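Local coordinates for arginine decarboxylase, A207R protein (Paramecium bursaria Chlorella virus 1, PDB 2NVA) that catalyses the decarboxylation of arginine to agmatine with pyridoxal 5'-phosphate as cofactor, and belongs to the eukaryotic ornithine decarboxylase-like enzymes, at residues L56-C60 with I80-R86; C128-I134 with I168-S174. All coordinates share one frame; numbering follows the deposited sequence.

Contact 1. Residues L56-C60 with I80-R86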
loop_
_atom_site.group_PDB
_atom_site.type_symbol
_atom_site.label_atom_id
_atom_site.label_comp_id
_atom_site.label_asym_id
_atom_site.label_seq_id
_atom_site.Cartn_x
_atom_site.Cartn_y
_atom_site.Cartn_z
ATOM N N LEU A 56 19.828 9.202 5.124
ATOM C CA LEU A 56 20.878 8.493 4.409
ATOM C C LEU A 56 22.201 9.256 4.491
ATOM O O LEU A 56 23.253 8.645 4.666
ATOM C CB LEU A 56 20.482 8.256 2.952
ATOM C CG LEU A 56 19.250 7.391 2.670
ATOM C CD1 LEU A 56 19.016 7.301 1.159
ATOM C CD2 LEU A 56 19.362 5.991 3.283
ATOM N N LYS A 57 22.144 10.580 4.370
ATOM C CA LYS A 57 23.361 11.398 4.506
ATOM C C LYS A 57 23.942 11.296 5.916
ATOM O O LYS A 57 25.165 11.256 6.094
ATOM C CB LYS A 57 23.093 12.857 4.108
ATOM C CG LYS A 57 24.287 13.824 4.253
ATOM C CD LYS A 57 25.507 13.354 3.458
ATOM C CE LYS A 57 26.571 14.460 3.401
ATOM N NZ LYS A 57 27.919 13.930 2.956
ATOM N N THR A 58 23.064 11.265 6.914
ATOM C CA THR A 58 23.476 11.118 8.307
ATOM C C THR A 58 24.200 9.793 8.541
ATOM O O THR A 58 25.231 9.752 9.214
ATOM C CB THR A 58 22.267 11.229 9.249
ATOM O OG1 THR A 58 21.630 12.499 9.048
ATOM C CG2 THR A 58 22.697 11.114 10.706
ATOM N N MET A 59 23.639 8.721 7.982
ATOM C CA MET A 59 24.253 7.389 7.969
ATOM C C MET A 59 25.643 7.464 7.325
ATOM O O MET A 59 26.639 7.002 7.891
ATOM C CB MET A 59 23.403 6.400 7.132
ATOM C CG MET A 59 21.990 5.981 7.677
ATOM S SD MET A 59 22.100 5.190 9.306
ATOM C CE MET A 59 20.351 5.026 9.578
ATOM N N CYS A 60 25.685 8.042 6.126
ATOM C CA CYS A 60 26.910 8.128 5.332
ATOM C C CYS A 60 28.043 8.774 6.140
ATOM O O CYS A 60 29.153 8.232 6.214
ATOM C CB CYS A 60 26.648 8.934 4.061
ATOM S SG CYS A 60 28.132 9.373 3.118
ATOM N N ILE A 80 23.926 10.298 -2.745
ATOM C CA ILE A 80 24.296 10.860 -1.435
ATOM C C ILE A 80 25.820 11.084 -1.340
ATOM O O ILE A 80 26.297 11.911 -0.541
ATOM C CB ILE A 80 23.787 9.912 -0.282
ATOM C CG1 ILE A 80 22.250 9.940 -0.160
ATOM C CG2 ILE A 80 24.436 10.221 1.066
ATOM C CD1 ILE A 80 21.631 11.343 0.049
ATOM N N GLY A 81 26.580 10.347 -2.162
ATOM C CA GLY A 81 28.043 10.436 -2.182
ATOM C C GLY A 81 28.765 9.248 -1.551
ATOM O O GLY A 81 29.971 9.300 -1.323
ATOM N N VAL A 82 28.032 8.164 -1.294
ATOM C CA VAL A 82 28.607 6.971 -0.689
ATOM C C VAL A 82 29.284 6.176 -1.792
ATOM O O VAL A 82 28.742 6.069 -2.895
ATOM C CB VAL A 82 27.503 6.092 -0.047
ATOM C CG1 VAL A 82 28.095 4.853 0.644
ATOM C CG2 VAL A 82 26.662 6.905 0.934
ATOM N N SER A 83 30.456 5.618 -1.499
ATOM C CA SER A 83 31.101 4.680 -2.419
ATOM C C SER A 83 30.260 3.418 -2.605
ATOM O O SER A 83 29.782 2.857 -1.626
ATOM C CB SER A 83 32.481 4.276 -1.899
ATOM O OG SER A 83 33.062 3.316 -2.770
ATOM N N PRO A 84 30.070 2.971 -3.859
ATOM C CA PRO A 84 29.394 1.684 -4.089
ATOM C C PRO A 84 30.081 0.504 -3.378
ATOM O O PRO A 84 29.440 -0.533 -3.165
ATOM C CB PRO A 84 29.469 1.516 -5.609
ATOM C CG PRO A 84 29.547 2.916 -6.135
ATOM C CD PRO A 84 30.414 3.643 -5.129
ATOM N N SER A 85 31.349 0.668 -2.991
ATOM C CA SER A 85 32.064 -0.373 -2.206
ATOM C C SER A 85 31.418 -0.617 -0.829
ATOM O O SER A 85 31.646 -1.668 -0.211
ATOM C CB SER A 85 33.547 -0.021 -2.038
ATOM O OG SER A 85 33.720 1.172 -1.292
ATOM N N ARG A 86 30.647 0.373 -0.355
ATOM C CA ARG A 86 29.967 0.308 0.955
ATOM C C ARG A 86 28.562 -0.329 0.913
ATOM O O ARG A 86 27.885 -0.388 1.933
ATOM C CB ARG A 86 29.903 1.701 1.599
ATOM C CG ARG A 86 31.244 2.196 2.093
ATOM C CD ARG A 86 31.211 3.700 2.328
ATOM N NE ARG A 86 30.398 4.061 3.497
ATOM C CZ ARG A 86 30.251 5.308 3.946
ATOM N NH1 ARG A 86 29.504 5.554 5.013
ATOM N NH2 ARG A 86 30.842 6.313 3.316
#
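Lys57 and Ile80 bring their CA atoms to 6.0 Å, and one turn further along helix 53-61 Cys60 faces Val82, where the chain has left helix 71-80 for strand 87-89 of the TIM barrel. The departure is a Schellman motif, with Gly81 at positive phi. Ile80 lies against the helix with both branches: CG1 meets Leu56 CB at 4.0 Å, while CG2, anti to the backbone N, sits 3.8 Å from Lys57 CA and also reaches Cys60 CB. The long side chain of Lys57 crosses this isoleucine at an angle and ends in a salt bridge with Asp61. Cys60 SG packs on Val82 CG2 at 3.6 Å, and the other valine methyl, CG1, covers one face of the Arg86 guanidinium near its rim. Bonds to Val64 O and Asn65 OD1, from NH1 and NE respectively, help fix the rotation of that flat group. Its positive charge probably also suits the carbonyl-rich C-terminal end of helix 53-61. Arg86 NH1 donates to Cys60 O over 3.0 Å in a nearly straight bond (173°); the oxygen lies in the guanidinium plane, and the nitrogen meets it on a lone pair in the carbonyl plane.

Contact 2. Residues C128-I134 with I168-S174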
loop_
_atom_site.group_PDB
_atom_site.type_symbol
_atom_site.label_atom_id
_atom_site.label_comp_id
_atom_site.label_asym_id
_atom_site.label_seq_id
_atom_site.Cartn_x
_atom_site.Cartn_y
_atom_site.Cartn_z
ATOM N N CYS A 128 31.143 -10.768 -8.874
ATOM C CA CYS A 128 30.413 -10.345 -7.689
ATOM C C CYS A 128 30.717 -11.321 -6.552
ATOM O O CYS A 128 30.687 -12.545 -6.753
ATOM C CB CYS A 128 28.916 -10.306 -7.989
ATOM S SG CYS A 128 27.933 -9.539 -6.677
ATOM N N LYS A 129 31.053 -10.791 -5.381
ATOM C CA LYS A 129 31.298 -11.636 -4.220
ATOM C C LYS A 129 29.958 -12.002 -3.602
ATOM O O LYS A 129 29.172 -11.118 -3.265
ATOM C CB LYS A 129 32.206 -10.937 -3.216
ATOM C CG LYS A 129 33.535 -10.487 -3.845
ATOM C CD LYS A 129 34.521 -9.996 -2.785
ATOM C CE LYS A 129 35.709 -9.257 -3.426
ATOM N NZ LYS A 129 36.469 -10.134 -4.382
ATOM N N MET A 130 29.720 -13.302 -3.439
ATOM C CA MET A 130 28.394 -13.797 -3.077
ATOM C C MET A 130 28.264 -14.239 -1.633
ATOM O O MET A 130 29.182 -14.830 -1.070
ATOM C CB MET A 130 27.961 -14.929 -4.014
ATOM C CG MET A 130 27.888 -14.522 -5.493
ATOM S SD MET A 130 26.893 -13.035 -5.827
ATOM C CE MET A 130 25.247 -13.636 -5.434
ATOM N N ILE A 131 27.101 -13.942 -1.051
ATOM C CA ILE A 131 26.779 -14.344 0.309
ATOM C C ILE A 131 25.564 -15.260 0.249
ATOM O O ILE A 131 24.515 -14.869 -0.243
ATOM C CB ILE A 131 26.502 -13.114 1.233
ATOM C CG1 ILE A 131 27.773 -12.277 1.407
ATOM C CG2 ILE A 131 25.984 -13.558 2.589
ATOM C CD1 ILE A 131 27.535 -10.915 2.087
ATOM N N LEU A 132 25.722 -16.485 0.738
ATOM C CA LEU A 132 24.608 -17.417 0.720
ATOM C C LEU A 132 23.655 -17.096 1.867
ATOM O O LEU A 132 24.045 -17.140 3.028
ATOM C CB LEU A 132 25.093 -18.872 0.796
ATOM C CG LEU A 132 24.004 -19.940 0.990
ATOM C CD1 LEU A 132 23.045 -20.026 -0.198
ATOM C CD2 LEU A 132 24.625 -21.305 1.296
ATOM N N ARG A 133 22.410 -16.789 1.524
ATOM C CA ARG A 133 21.385 -16.571 2.534
ATOM C C ARG A 133 20.715 -17.896 2.888
ATOM O O ARG A 133 20.194 -18.588 2.010
ATOM C CB ARG A 133 20.335 -15.564 2.061
ATOM C CG ARG A 133 19.264 -15.305 3.111
ATOM C CD ARG A 133 18.382 -14.136 2.724
ATOM N NE ARG A 133 17.208 -14.040 3.585
ATOM C CZ ARG A 133 16.276 -13.099 3.455
ATOM N NH1 ARG A 133 16.381 -12.191 2.492
ATOM N NH2 ARG A 133 15.233 -13.067 4.280
ATOM N N ILE A 134 20.758 -18.240 4.172
ATOM C CA ILE A 134 20.103 -19.447 4.668
ATOM C C ILE A 134 18.833 -19.095 5.430
ATOM O O ILE A 134 18.748 -18.030 6.055
ATOM C CB ILE A 134 21.055 -20.308 5.542
ATOM C CG1 ILE A 134 21.481 -19.553 6.812
ATOM C CG2 ILE A 134 22.286 -20.696 4.710
ATOM C CD1 ILE A 134 22.244 -20.428 7.845
ATOM N N ILE A 168 32.299 -18.817 -9.051
ATOM C CA ILE A 168 31.684 -17.753 -8.239
ATOM C C ILE A 168 32.248 -17.795 -6.823
ATOM O O ILE A 168 32.224 -18.844 -6.174
ATOM C CB ILE A 168 30.132 -17.887 -8.179
ATOM C CG1 ILE A 168 29.468 -17.745 -9.561
ATOM C CG2 ILE A 168 29.536 -16.846 -7.201
ATOM C CD1 ILE A 168 30.060 -16.621 -10.411
ATOM N N GLU A 169 32.777 -16.661 -6.365
ATOM C CA GLU A 169 33.400 -16.556 -5.053
ATOM C C GLU A 169 32.325 -16.372 -3.984
ATOM O O GLU A 169 31.672 -15.332 -3.943
ATOM C CB GLU A 169 34.352 -15.360 -5.059
ATOM C CG GLU A 169 35.226 -15.204 -3.817
ATOM C CD GLU A 169 36.142 -13.978 -3.900
ATOM O OE1 GLU A 169 36.909 -13.723 -2.929
ATOM O OE2 GLU A 169 36.092 -13.262 -4.928
ATOM N N VAL A 170 32.119 -17.386 -3.149
ATOM C CA VAL A 170 31.220 -17.255 -1.997
ATOM C C VAL A 170 32.046 -16.789 -0.789
ATOM O O VAL A 170 32.951 -17.501 -0.334
ATOM C CB VAL A 170 30.463 -18.569 -1.688
ATOM C CG1 VAL A 170 29.631 -18.421 -0.413
ATOM C CG2 VAL A 170 29.552 -18.955 -2.866
ATOM N N ILE A 171 31.746 -15.592 -0.287
ATOM C CA ILE A 171 32.551 -14.987 0.774
ATOM C C ILE A 171 31.898 -15.022 2.169
ATOM O O ILE A 171 32.508 -14.601 3.156
ATOM C CB ILE A 171 32.979 -13.531 0.435
ATOM C CG1 ILE A 171 31.760 -12.596 0.341
ATOM C CG2 ILE A 171 33.850 -13.512 -0.819
ATOM C CD1 ILE A 171 32.117 -11.116 0.447
ATOM N N GLY A 172 30.670 -15.534 2.250
ATOM C CA GLY A 172 30.004 -15.591 3.545
ATOM C C GLY A 172 28.586 -16.112 3.549
ATOM O O GLY A 172 28.060 -16.600 2.533
ATOM N N ILE A 173 27.980 -16.007 4.730
ATOM C CA ILE A 173 26.647 -16.558 4.983
ATOM C C ILE A 173 25.823 -15.471 5.657
ATOM O O ILE A 173 26.329 -14.765 6.534
ATOM C CB ILE A 173 26.699 -17.819 5.919
ATOM C CG1 ILE A 173 27.658 -18.893 5.378
ATOM C CG2 ILE A 173 25.300 -18.395 6.185
ATOM C CD1 ILE A 173 27.274 -19.522 4.033
ATOM N N SER A 174 24.570 -15.348 5.237
ATOM C CA SER A 174 23.631 -14.428 5.874
ATOM C C SER A 174 22.334 -15.143 6.255
ATOM O O SER A 174 22.057 -16.250 5.801
ATOM C CB SER A 174 23.315 -13.258 4.948
ATOM O OG SER A 174 22.474 -13.671 3.893
HETATM O O HOH W 1 32.441 -14.262 -8.110
#
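Lys129 runs extended until its last torsion (chi4 -60°) turns NZ, while Glu169 stretches out fully with CG anti to its backbone N, and the two chains end side by side in a salt bridge of 3.2 Å from Lys129 NZ to Glu169 OE2. The carboxylate oxygen is approached on its syn side but well out of plane. Next to this pair, Ile171 CD1 packs on Lys129 CB at 3.7 Å. A water joins the same end of the contact, bonded to Cys128 O and to Glu169 N. Ile168 CG2 comes to 3.3 Å from Met130 CG, closer than ordinary van der Waals contact.

Strands 129-133 and 170-174 are parallel neighbours in the TIM barrel, 27° apart in direction, linked as a beta-alpha-beta unit through helix 156-165. Met130 N donates to Glu169 O and Met130 O accepts from Ile171 N, yet Leu132 N donates to Gly172 O and Leu132 O accepts from Ser174 N, so the second strand carries one extra residue. This is a beta bulge at Ile171 and Gly172, and Gly172 N is buried there without a partner. Beyond it Ile134 N continues the regular pattern by donating to Ser174 O at 2.9 Å.

On the face covered by helices 156-165 and 184-204, Ile173 reaches across with CD1 to Leu132 CB and with CG2 to Ile134 CD1. On the other face, Ile131 CG2 touches Ser174 CB at 3.6 Å. Ser174 OG, held between its backbone N and carbonyl carbon (chi1 73°), rests 3.4 Å from Arg133 CB. From there the extended side chain of Arg133 touches His176, a cofactor-binding residue, and the bound pyridoxal phosphate-agmatine adduct.

Overall arrangement
Following the chain from the N terminus, contact 1 comes first: helix 53-61 leads through strand 65-68 and helix 71-80, and the turn after that second helix folds back on the first, closing a loop of 19 residues. Contact 2 opens only later, after strand 109-112, and closes when strand 170-174 comes to lie beside strand 129-133, with helix 156-165 in the intervening 33 residues. The two loops therefore follow in series, neither nested nor crossed. Contact 1 joins the outer helical layer to the approach to strand 87-89, whereas contact 2 lies within the parallel sheet. Their centres are 22 Å apart, and both belong to the cofactor-binding barrel.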